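Local coordinates for protein triosephosphate isomerase (Toxoplasma gondii, PDB 5UPR) that probably interconverts D-glyceraldehyde 3-phosphate and dihydroxyacetone phosphate in glycolysis and gluconeogenesis, as a homodimeric triosephosphate isomerase, at residues 37-41 and 42-46; 46-50 and 51-55; 118-121 and 122-126; 163-167 and 168-172. All coordinates share one frame; numbering follows the deposited sequence.

Interaction 1 of 4, residues 37-41 and 42-46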
loop_
_atom_site.group_PDB
_atom_site.type_symbol
_atom_site.label_atom_id
_atom_site.label_comp_id
_atom_site.label_asym_id
_atom_site.label_seq_id
_atom_site.Cartn_x
_atom_site.Cartn_y
_atom_site.Cartn_z
ATOM N N VAL A 37 25.266 -7.506 -19.285
ATOM C CA VAL A 37 24.485 -7.291 -20.467
ATOM C C VAL A 37 24.308 -5.782 -20.437
ATOM O O VAL A 37 24.201 -5.197 -19.346
ATOM C CB VAL A 37 23.130 -8.050 -20.330
ATOM C CG1 VAL A 37 21.982 -7.498 -21.198
ATOM C CG2 VAL A 37 23.367 -9.549 -20.545
ATOM N N SER A 38 24.362 -5.155 -21.601
ATOM C CA SER A 38 24.147 -3.707 -21.654
ATOM C C SER A 38 22.660 -3.458 -21.610
ATOM O O SER A 38 21.919 -4.179 -22.233
ATOM C CB SER A 38 24.761 -3.062 -22.890
ATOM O OG SER A 38 24.526 -1.667 -22.828
ATOM N N PHE A 39 22.232 -2.471 -20.841
ATOM C CA PHE A 39 20.848 -2.033 -20.815
ATOM C C PHE A 39 20.702 -0.768 -21.661
ATOM O O PHE A 39 19.672 -0.079 -21.559
ATOM C CB PHE A 39 20.372 -1.712 -19.369
ATOM C CG PHE A 39 20.477 -2.859 -18.369
ATOM C CD1 PHE A 39 20.888 -4.157 -18.698
ATOM C CD2 PHE A 39 20.096 -2.628 -17.091
ATOM C CE1 PHE A 39 20.957 -5.148 -17.749
ATOM C CE2 PHE A 39 20.187 -3.601 -16.103
ATOM C CZ PHE A 39 20.631 -4.860 -16.427
ATOM N N GLU A 40 21.661 -0.428 -22.515
ATOM C CA GLU A 40 21.591 0.851 -23.264
ATOM C C GLU A 40 20.313 1.024 -24.123
ATOM O O GLU A 40 19.755 2.115 -24.171
ATOM C CB GLU A 40 22.842 1.072 -24.122
ATOM C CG GLU A 40 24.079 1.466 -23.336
ATOM C CD GLU A 40 24.090 2.925 -22.901
ATOM O OE1 GLU A 40 25.079 3.604 -23.240
ATOM O OE2 GLU A 40 23.134 3.404 -22.226
ATOM N N GLN A 41 19.847 -0.043 -24.759
ATOM C CA GLN A 41 18.734 0.039 -25.671
ATOM C C GLN A 41 17.325 -0.172 -25.045
ATOM O O GLN A 41 16.334 -0.170 -25.750
ATOM C CB GLN A 41 18.919 -1.028 -26.761
ATOM C CG GLN A 41 20.259 -1.065 -27.454
ATOM C CD GLN A 41 20.100 -1.750 -28.811
ATOM O OE1 GLN A 41 19.529 -1.148 -29.723
ATOM N NE2 GLN A 41 20.544 -3.025 -28.939
ATOM N N VAL A 42 17.260 -0.343 -23.723
ATOM C CA VAL A 42 16.069 -0.787 -23.020
ATOM C C VAL A 42 15.880 0.061 -21.757
ATOM O O VAL A 42 16.817 0.248 -20.971
ATOM C CB VAL A 42 16.241 -2.271 -22.647
ATOM C CG1 VAL A 42 15.046 -2.762 -21.861
ATOM C CG2 VAL A 42 16.443 -3.139 -23.902
ATOM N N ASP A 43 14.678 0.589 -21.567
ATOM C CA ASP A 43 14.275 1.146 -20.264
ATOM C C ASP A 43 13.934 -0.050 -19.360
ATOM O O ASP A 43 13.094 -0.897 -19.696
ATOM C CB ASP A 43 13.016 1.994 -20.449
ATOM C CG ASP A 43 13.251 3.232 -21.289
ATOM O OD1 ASP A 43 14.376 3.751 -21.261
ATOM O OD2 ASP A 43 12.345 3.672 -22.023
ATOM N N VAL A 44 14.616 -0.164 -18.242
ATOM C CA VAL A 44 14.355 -1.179 -17.264
ATOM C C VAL A 44 13.725 -0.521 -16.014
ATOM O O VAL A 44 14.267 0.419 -15.473
ATOM C CB VAL A 44 15.602 -1.968 -16.910
ATOM C CG1 VAL A 44 15.330 -2.978 -15.805
ATOM C CG2 VAL A 44 16.159 -2.668 -18.162
ATOM N N VAL A 45 12.589 -1.082 -15.557
ATOM C CA VAL A 45 11.969 -0.576 -14.315
ATOM C C VAL A 45 11.727 -1.752 -13.364
ATOM O O VAL A 45 11.231 -2.791 -13.812
ATOM C CB VAL A 45 10.654 0.164 -14.648
ATOM C CG1 VAL A 45 9.904 0.585 -13.382
ATOM C CG2 VAL A 45 10.917 1.375 -15.538
ATOM N N VAL A 46 12.078 -1.605 -12.092
ATOM C CA VAL A 46 11.790 -2.624 -11.077
ATOM C C VAL A 46 10.844 -2.061 -10.004
ATOM O O VAL A 46 10.992 -0.893 -9.595
ATOM C CB VAL A 46 13.046 -3.244 -10.475
ATOM C CG1 VAL A 46 13.873 -3.896 -11.583
ATOM C CG2 VAL A 46 13.907 -2.229 -9.810
#

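Interaction 2 of 4, residues 46-50 and 51-55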
loop_
_atom_site.group_PDB
_atom_site.type_symbol
_atom_site.label_atom_id
_atom_site.label_comp_id
_atom_site.label_asym_id
_atom_site.label_seq_id
_atom_site.Cartn_x
_atom_site.Cartn_y
_atom_site.Cartn_z
ATOM N N VAL A 46 12.078 -1.605 -12.092
ATOM C CA VAL A 46 11.790 -2.624 -11.077
ATOM C C VAL A 46 10.844 -2.061 -10.004
ATOM O O VAL A 46 10.992 -0.893 -9.595
ATOM C CB VAL A 46 13.046 -3.244 -10.475
ATOM C CG1 VAL A 46 13.873 -3.896 -11.583
ATOM C CG2 VAL A 46 13.907 -2.229 -9.810
ATOM N N ALA A 47 9.857 -2.868 -9.618
ATOM C CA ALA A 47 8.879 -2.515 -8.659
ATOM C C ALA A 47 8.962 -3.416 -7.374
ATOM O O ALA A 47 8.249 -4.434 -7.265
ATOM C CB ALA A 47 7.491 -2.589 -9.275
ATOM N N PRO A 48 9.806 -3.027 -6.412
ATOM C CA PRO A 48 9.865 -3.688 -5.114
ATOM C C PRO A 48 8.646 -3.370 -4.266
ATOM O O PRO A 48 7.950 -2.369 -4.551
ATOM C CB PRO A 48 11.087 -3.011 -4.446
ATOM C CG PRO A 48 11.774 -2.224 -5.450
ATOM C CD PRO A 48 10.710 -1.860 -6.444
ATOM N N PRO A 49 8.390 -4.170 -3.224
ATOM C CA PRO A 49 7.367 -3.769 -2.246
ATOM C C PRO A 49 7.813 -2.421 -1.630
ATOM O O PRO A 49 9.046 -2.140 -1.538
ATOM C CB PRO A 49 7.396 -4.912 -1.165
ATOM C CG PRO A 49 8.126 -6.040 -1.832
ATOM C CD PRO A 49 9.071 -5.398 -2.828
ATOM N N SER A 50 6.842 -1.614 -1.233
ATOM C CA SER A 50 7.111 -0.231 -0.864
ATOM C C SER A 50 8.133 -0.103 0.278
ATOM O O SER A 50 8.879 0.877 0.344
ATOM C CB SER A 50 5.844 0.529 -0.559
ATOM O OG SER A 50 5.151 -0.012 0.541
ATOM N N LEU A 51 8.167 -1.079 1.164
ATOM C CA LEU A 51 9.105 -1.117 2.300
ATOM C C LEU A 51 10.589 -1.046 1.911
ATOM O O LEU A 51 11.391 -0.518 2.686
ATOM C CB LEU A 51 8.902 -2.393 3.126
ATOM C CG LEU A 51 7.642 -2.599 3.916
ATOM C CD1 LEU A 51 7.677 -3.925 4.666
ATOM C CD2 LEU A 51 7.419 -1.460 4.983
ATOM N N PHE A 52 10.929 -1.568 0.723
ATOM C CA PHE A 52 12.279 -1.742 0.213
ATOM C C PHE A 52 12.692 -0.730 -0.894
ATOM O O PHE A 52 13.835 -0.762 -1.361
ATOM C CB PHE A 52 12.455 -3.199 -0.322
ATOM C CG PHE A 52 12.175 -4.246 0.716
ATOM C CD1 PHE A 52 13.052 -4.413 1.773
ATOM C CD2 PHE A 52 10.973 -4.956 0.731
ATOM C CE1 PHE A 52 12.774 -5.333 2.789
ATOM C CE2 PHE A 52 10.684 -5.852 1.722
ATOM C CZ PHE A 52 11.571 -6.048 2.783
ATOM N N ILE A 53 11.784 0.143 -1.321
ATOM C CA ILE A 53 12.131 1.072 -2.415
ATOM C C ILE A 53 13.310 1.964 -2.072
ATOM O O ILE A 53 14.185 2.122 -2.909
ATOM C CB ILE A 53 10.926 1.918 -2.852
ATOM C CG1 ILE A 53 9.903 0.994 -3.568
ATOM C CG2 ILE A 53 11.398 2.996 -3.801
ATOM C CD1 ILE A 53 8.557 1.627 -3.873
ATOM N N SER A 54 13.350 2.524 -0.845
ATOM C CA SER A 54 14.474 3.430 -0.528
ATOM C C SER A 54 15.832 2.753 -0.529
ATOM O O SER A 54 16.823 3.353 -0.953
ATOM C CB SER A 54 14.269 4.198 0.778
ATOM O OG SER A 54 14.448 3.336 1.880
ATOM N N GLN A 55 15.873 1.495 -0.108
ATOM C CA GLN A 55 17.096 0.693 -0.126
ATOM C C GLN A 55 17.579 0.470 -1.585
ATOM O O GLN A 55 18.775 0.569 -1.892
ATOM C CB GLN A 55 16.825 -0.674 0.538
ATOM C CG GLN A 55 17.996 -1.666 0.509
ATOM C CD GLN A 55 17.642 -3.057 1.025
ATOM O OE1 GLN A 55 16.650 -3.253 1.694
ATOM N NE2 GLN A 55 18.455 -4.018 0.697
HETATM O O HOH W 1 11.247 2.506 1.002
#

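Interaction 3 of 4, residues 118-121 and 122-126. With SO4 (sulfate ion), chain F.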
loop_
_atom_site.group_PDB
_atom_site.type_symbol
_atom_site.label_atom_id
_atom_site.label_comp_id
_atom_site.label_asym_id
_atom_site.label_seq_id
_atom_site.Cartn_x
_atom_site.Cartn_y
_atom_site.Cartn_z
ATOM N N GLN A 118 -13.080 2.399 -13.198
ATOM C CA GLN A 118 -13.157 3.818 -12.809
ATOM C C GLN A 118 -12.129 4.216 -11.725
ATOM O O GLN A 118 -11.510 5.258 -11.794
ATOM C CB GLN A 118 -14.605 4.175 -12.342
ATOM C CG GLN A 118 -15.618 4.136 -13.540
ATOM C CD GLN A 118 -15.886 2.728 -14.167
ATOM O OE1 GLN A 118 -15.910 1.652 -13.462
ATOM N NE2 GLN A 118 -16.106 2.719 -15.534
ATOM N N VAL A 119 -11.941 3.342 -10.736
ATOM C CA VAL A 119 -10.937 3.565 -9.679
ATOM C C VAL A 119 -9.520 3.547 -10.226
ATOM O O VAL A 119 -8.691 4.451 -9.886
ATOM C CB VAL A 119 -11.139 2.578 -8.512
ATOM C CG1 VAL A 119 -9.927 2.558 -7.583
ATOM C CG2 VAL A 119 -12.434 2.905 -7.768
ATOM N N VAL A 120 -9.245 2.589 -11.122
ATOM C CA VAL A 120 -7.921 2.560 -11.767
ATOM C C VAL A 120 -7.689 3.873 -12.513
ATOM O O VAL A 120 -6.597 4.474 -12.442
ATOM C CB VAL A 120 -7.763 1.325 -12.701
ATOM C CG1 VAL A 120 -6.476 1.451 -13.525
ATOM C CG2 VAL A 120 -7.838 0.009 -11.925
ATOM N N ALA A 121 -8.714 4.306 -13.262
ATOM C CA ALA A 121 -8.588 5.533 -14.037
ATOM C C ALA A 121 -8.294 6.744 -13.139
ATOM O O ALA A 121 -7.461 7.623 -13.491
ATOM C CB ALA A 121 -9.858 5.745 -14.821
ATOM N N LYS A 122 -9.011 6.829 -12.002
ATOM C CA LYS A 122 -8.758 7.907 -11.053
ATOM C C LYS A 122 -7.325 7.870 -10.523
ATOM O O LYS A 122 -6.679 8.924 -10.399
ATOM C CB LYS A 122 -9.736 7.831 -9.895
ATOM C CG LYS A 122 -9.637 8.919 -8.858
ATOM C CD LYS A 122 -10.803 8.851 -7.871
ATOM C CE LYS A 122 -10.678 9.998 -6.879
ATOM N NZ LYS A 122 -11.246 11.286 -7.336
ATOM N N LYS A 123 -6.805 6.658 -10.230
ATOM C CA LYS A 123 -5.405 6.557 -9.810
ATOM C C LYS A 123 -4.463 7.058 -10.921
ATOM O O LYS A 123 -3.475 7.748 -10.619
ATOM C CB LYS A 123 -5.040 5.149 -9.413
ATOM C CG LYS A 123 -5.704 4.614 -8.179
ATOM C CD LYS A 123 -5.354 3.172 -7.808
ATOM C CE LYS A 123 -5.868 2.885 -6.448
ATOM N NZ LYS A 123 -5.142 1.846 -5.728
ATOM N N VAL A 124 -4.751 6.687 -12.166
ATOM C CA VAL A 124 -3.877 7.062 -13.298
ATOM C C VAL A 124 -3.817 8.601 -13.422
ATOM O O VAL A 124 -2.725 9.194 -13.507
ATOM C CB VAL A 124 -4.284 6.419 -14.636
ATOM C CG1 VAL A 124 -3.408 6.947 -15.777
ATOM C CG2 VAL A 124 -4.178 4.892 -14.594
ATOM N N ARG A 125 -4.985 9.224 -13.437
ATOM C CA ARG A 125 -5.067 10.680 -13.547
ATOM C C ARG A 125 -4.279 11.387 -12.427
ATOM O O ARG A 125 -3.574 12.367 -12.679
ATOM C CB ARG A 125 -6.526 11.151 -13.470
ATOM C CG ARG A 125 -6.754 12.642 -13.461
ATOM C CD ARG A 125 -6.105 13.248 -14.720
ATOM N NE ARG A 125 -6.151 14.722 -14.812
ATOM C CZ ARG A 125 -7.055 15.472 -15.430
ATOM N NH1 ARG A 125 -8.050 14.947 -16.155
ATOM N NH2 ARG A 125 -6.993 16.774 -15.277
ATOM N N ALA A 126 -4.453 10.916 -11.195
ATOM C CA ALA A 126 -3.780 11.497 -10.045
ATOM C C ALA A 126 -2.260 11.378 -10.167
ATOM O O ALA A 126 -1.507 12.334 -9.889
ATOM C CB ALA A 126 -4.255 10.838 -8.784
HETATM S S SO4 F . -10.161 17.389 -17.256
HETATM O O1 SO4 F . -8.993 16.790 -17.942
HETATM O O2 SO4 F . -9.662 18.188 -16.116
HETATM O O3 SO4 F . -10.807 18.290 -18.241
HETATM O O4 SO4 F . -11.134 16.354 -16.817
#

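Interaction 4 of 4, residues 163-167 and 168-172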
loop_
_atom_site.group_PDB
_atom_site.type_symbol
_atom_site.label_atom_id
_atom_site.label_comp_id
_atom_site.label_asym_id
_atom_site.label_seq_id
_atom_site.Cartn_x
_atom_site.Cartn_y
_atom_site.Cartn_z
ATOM N N GLN A 163 -11.534 8.642 -20.190
ATOM C CA GLN A 163 -12.540 9.572 -19.601
ATOM C C GLN A 163 -11.934 10.391 -18.491
ATOM O O GLN A 163 -12.222 11.549 -18.366
ATOM C CB GLN A 163 -13.770 8.816 -19.110
ATOM C CG GLN A 163 -14.593 8.319 -20.268
ATOM C CD GLN A 163 -15.673 7.336 -19.904
ATOM O OE1 GLN A 163 -15.651 6.662 -18.844
ATOM N NE2 GLN A 163 -16.562 7.126 -20.859
ATOM N N ALA A 164 -11.074 9.770 -17.686
ATOM C CA ALA A 164 -10.357 10.452 -16.617
ATOM C C ALA A 164 -9.130 11.245 -17.097
ATOM O O ALA A 164 -8.714 12.182 -16.425
ATOM C CB ALA A 164 -9.916 9.453 -15.591
ATOM N N VAL A 165 -8.521 10.830 -18.195
ATOM C CA VAL A 165 -7.386 11.512 -18.788
ATOM C C VAL A 165 -7.728 11.814 -20.280
ATOM O O VAL A 165 -7.200 11.152 -21.200
ATOM C CB VAL A 165 -6.132 10.634 -18.716
ATOM C CG1 VAL A 165 -4.914 11.502 -18.982
ATOM C CG2 VAL A 165 -6.003 9.973 -17.361
ATOM N N PRO A 166 -8.619 12.790 -20.523
ATOM C CA PRO A 166 -8.978 13.089 -21.893
ATOM C C PRO A 166 -7.896 13.882 -22.678
ATOM O O PRO A 166 -7.992 13.980 -23.881
ATOM C CB PRO A 166 -10.258 13.923 -21.753
ATOM C CG PRO A 166 -10.140 14.590 -20.379
ATOM C CD PRO A 166 -9.440 13.529 -19.555
ATOM N N GLU A 167 -6.922 14.468 -22.019
ATOM C CA GLU A 167 -5.874 15.212 -22.731
ATOM C C GLU A 167 -4.826 14.269 -23.278
ATOM O O GLU A 167 -4.182 13.544 -22.501
ATOM C CB GLU A 167 -5.175 16.221 -21.814
ATOM C CG GLU A 167 -4.952 17.562 -22.467
ATOM C CD GLU A 167 -3.675 18.252 -22.017
ATOM O OE1 GLU A 167 -2.949 17.748 -21.104
ATOM O OE2 GLU A 167 -3.426 19.299 -22.652
ATOM N N ALA A 168 -4.599 14.379 -24.573
ATOM C CA ALA A 168 -3.658 13.465 -25.256
ATOM C C ALA A 168 -2.212 13.644 -24.757
ATOM O O ALA A 168 -1.474 12.668 -24.677
ATOM C CB ALA A 168 -3.726 13.653 -26.792
ATOM N N ASP A 169 -1.819 14.876 -24.417
ATOM C CA ASP A 169 -0.431 15.113 -23.996
ATOM C C ASP A 169 -0.058 14.292 -22.738
ATOM O O ASP A 169 1.107 13.903 -22.596
ATOM C CB ASP A 169 -0.188 16.602 -23.655
ATOM C CG ASP A 169 1.306 16.899 -23.324
ATOM O OD1 ASP A 169 2.154 16.603 -24.223
ATOM O OD2 ASP A 169 1.637 17.347 -22.173
ATOM N N ALA A 170 -1.026 14.050 -21.839
ATOM C CA ALA A 170 -0.733 13.350 -20.601
ATOM C C ALA A 170 -0.274 11.891 -20.845
ATOM O O ALA A 170 0.513 11.321 -20.051
ATOM C CB ALA A 170 -1.952 13.416 -19.665
ATOM N N TRP A 171 -0.778 11.319 -21.953
ATOM C CA TRP A 171 -0.496 9.957 -22.318
ATOM C C TRP A 171 0.974 9.703 -22.696
ATOM O O TRP A 171 1.375 8.515 -22.806
ATOM C CB TRP A 171 -1.417 9.489 -23.469
ATOM C CG TRP A 171 -2.810 9.242 -22.990
ATOM C CD1 TRP A 171 -3.694 10.172 -22.605
ATOM C CD2 TRP A 171 -3.450 7.980 -22.848
ATOM N NE1 TRP A 171 -4.858 9.565 -22.224
ATOM C CE2 TRP A 171 -4.736 8.222 -22.365
ATOM C CE3 TRP A 171 -3.046 6.671 -23.060
ATOM C CZ2 TRP A 171 -5.651 7.214 -22.094
ATOM C CZ3 TRP A 171 -3.958 5.642 -22.847
ATOM C CH2 TRP A 171 -5.233 5.913 -22.313
ATOM N N LYS A 172 1.783 10.775 -22.871
ATOM C CA LYS A 172 3.228 10.616 -23.049
ATOM C C LYS A 172 3.929 9.769 -22.006
ATOM O O LYS A 172 4.904 9.062 -22.316
ATOM C CB LYS A 172 3.930 11.954 -23.176
ATOM C CG LYS A 172 4.017 12.793 -21.908
ATOM C CD LYS A 172 4.292 14.272 -22.324
ATOM C CE LYS A 172 4.996 15.205 -21.361
ATOM N NZ LYS A 172 4.303 15.077 -20.093
HETATM O O HOH W 2 -6.209 15.925 -25.958
#

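Interaction 1 of 4, residues 37-41 and 42-46
The phenyl ring of F39 meets V44 obliquely, ring atom CD2 lying 4.1 Å from methyl CG2 of V44. V65 of the adjacent strand 65-69, I258 of helix 253-260 and Q62 also touch the ring, so this buried aromatic group is packed from several directions. Its CG stands anti to the carbonyl carbon (chi1 -58°), and V44 holds CG2 in the matching position, which turns that methyl to the ring. Between the two side chains the backbone folds through a type I beta turn from F39 to V42. The turn is closed by V42 N donating to F39 O at 3.3 Å; the N-H points almost straight at the oxygen (165°). One step earlier, S38 OG accepts from E40 N at 3.1 Å, making an ST turn at the entry to the beta turn. The polar ends face elsewhere, with E40 paired to R64 and D43 bridging to R9 and R219. A tight turn delivering the chain from helix 22-34 into the parallel strand 42-47 is the alpha-to-beta connection of a TIM barrel.

Interaction 2 of 4, residues 46-50 and 51-55
S50 O is gripped from two sources: water 1 donates to it at 2.9 Å, and the backbone N of I53 reaches it in a weak bond of 3.4 Å. The same water accepts from S54 N at 2.8 Å, so it links the carbonyl to an amide in the first turn of helix 53-59. A firmer bond precedes these, F52 N to P49 O at 3.0 Å. Together they wind the chain from the two prolines into the helix.

The side chains follow that winding. F52 carries CG anti to its carbonyl carbon (chi1 -58°), which brings ring atom CD2 against the pyrrolidine of P49; CG of that proline sits at the ring edge, 4.0 Å from CD2. L51 CB lies over one face, offset toward the rim. On the inner side I53 crosses P48 at about a right angle, its CG1 4.1 Å from P48 CD, and V67 and A69 of strand 65-69 also touch I53. S50 OG hydrogen-bonds to S50 OG of the second subunit; M89 of the second subunit packs on P49, and K93 of that subunit on F52. The stretch is thus the strand-to-helix loop of a beta-alpha-beta unit in the TIM barrel, placed at the dimer interface.

Interaction 3 of 4, residues 118-121 and 122-126
Two turns of helix 117-129, an outer helix of the TIM barrel, are held by four successive i to i+4 backbone bonds: K122 N to Q118 O, K123 N to V119 O, V124 N to V120 O and R125 N to A121 O. The last is the straightest, 2.9 Å between R125 N and A121 O with an N-H angle of 173°.

Side chains spread from these turns by face. V120 and V124 stand one turn apart on the inward face, CG1 of V120 lying 4.3 Å from CG2 of V124, and both rest on L136 of strand 133-138. K123 sends its extended chain back past the preceding turn, CG 3.4 Å from V119 O, and its ammonium pairs with D71 and E115. K122 runs outward and, with V119, packs on G110 of the second subunit.

R125 leaves the helix with CG anti to the backbone N (chi1 175°) and bends at chi2, which carries its guanidinium to a sulfate ion, probably from the crystallisation liquor. The ion sits at the guanidinium edge with its sulfur in the plane: NH1 of R125 reaches sulfate O1 at 2.7 Å, and NH2 of R125 reaches sulfate O2 at 3.1 Å, with a weaker second bond from NH2 to O1. NE is held by N129 and NH1 also bonds to A164 O, so with the sulfate all three nitrogens are engaged. The guanidinium is therefore probably fixed in rotation, and the sulfate would partly offset its positive charge on this exposed side chain.

Interaction 4 of 4, residues 163-167 and 168-172
After helix 150-164 the backbone departs from helical angles at V165, runs through P166 and E167, and turns into the 3-10 segment 169-172, where A170 N donates to E167 O at 3.3 Å. The side chain of W171 turns its edge back to this bend. Its NE1 donates to V165 O at 3.0 Å, nearly straight at 174°, in the carbonyl plane of the acceptor and only 1° out of the indole plane. E167 O lies at the same ring edge, 3.4 Å from CD1 of W171, so two carbonyls of the bend line the pyrrole side. The indole gets there with CG anti to the carbonyl carbon (chi1 -74°).

V165 points toward the 3-10 segment: its CG1, anti to the backbone N, touches CB of A170 at 3.6 Å, and the side chain as a whole passes the indole obliquely. Farther out, E167 and D169 run side by side, pointing the same way, with their carboxylate planes steeply inclined; OE1 of E167 and OD2 of D169 stay 4.7 Å apart, so these like charges are near but not in contact. Water 2 accepts from A168 N at 2.6 Å and gives a weak bond to P166 O. The bend thus joins helix 150-164 to strand 174-178, with V165 against L128 of helix 117-129 and W171 against W205 and L206 of helix 192-209.

Overall arrangement
Interactions 1 and 2 sit at the two ends of strand 42-47 and share V46: the first leads into the strand, the second carries the chain on into helix 53-59. Interactions 3 and 4 lie side by side, their centres about 12 Å apart, and touch directly where R125 reaches A164 O and packs on P166. Interactions 2 and 3 are largely buried and both meet the second subunit, whereas 1 and 4 are only partly buried and meet no other chain. Chemistry follows place: regular helical bonding with charged lysine and arginine ends in 3, and turn bonds with apolar contacts in 1, 2 and 4, where 4 adds an indole-to-carbonyl bond.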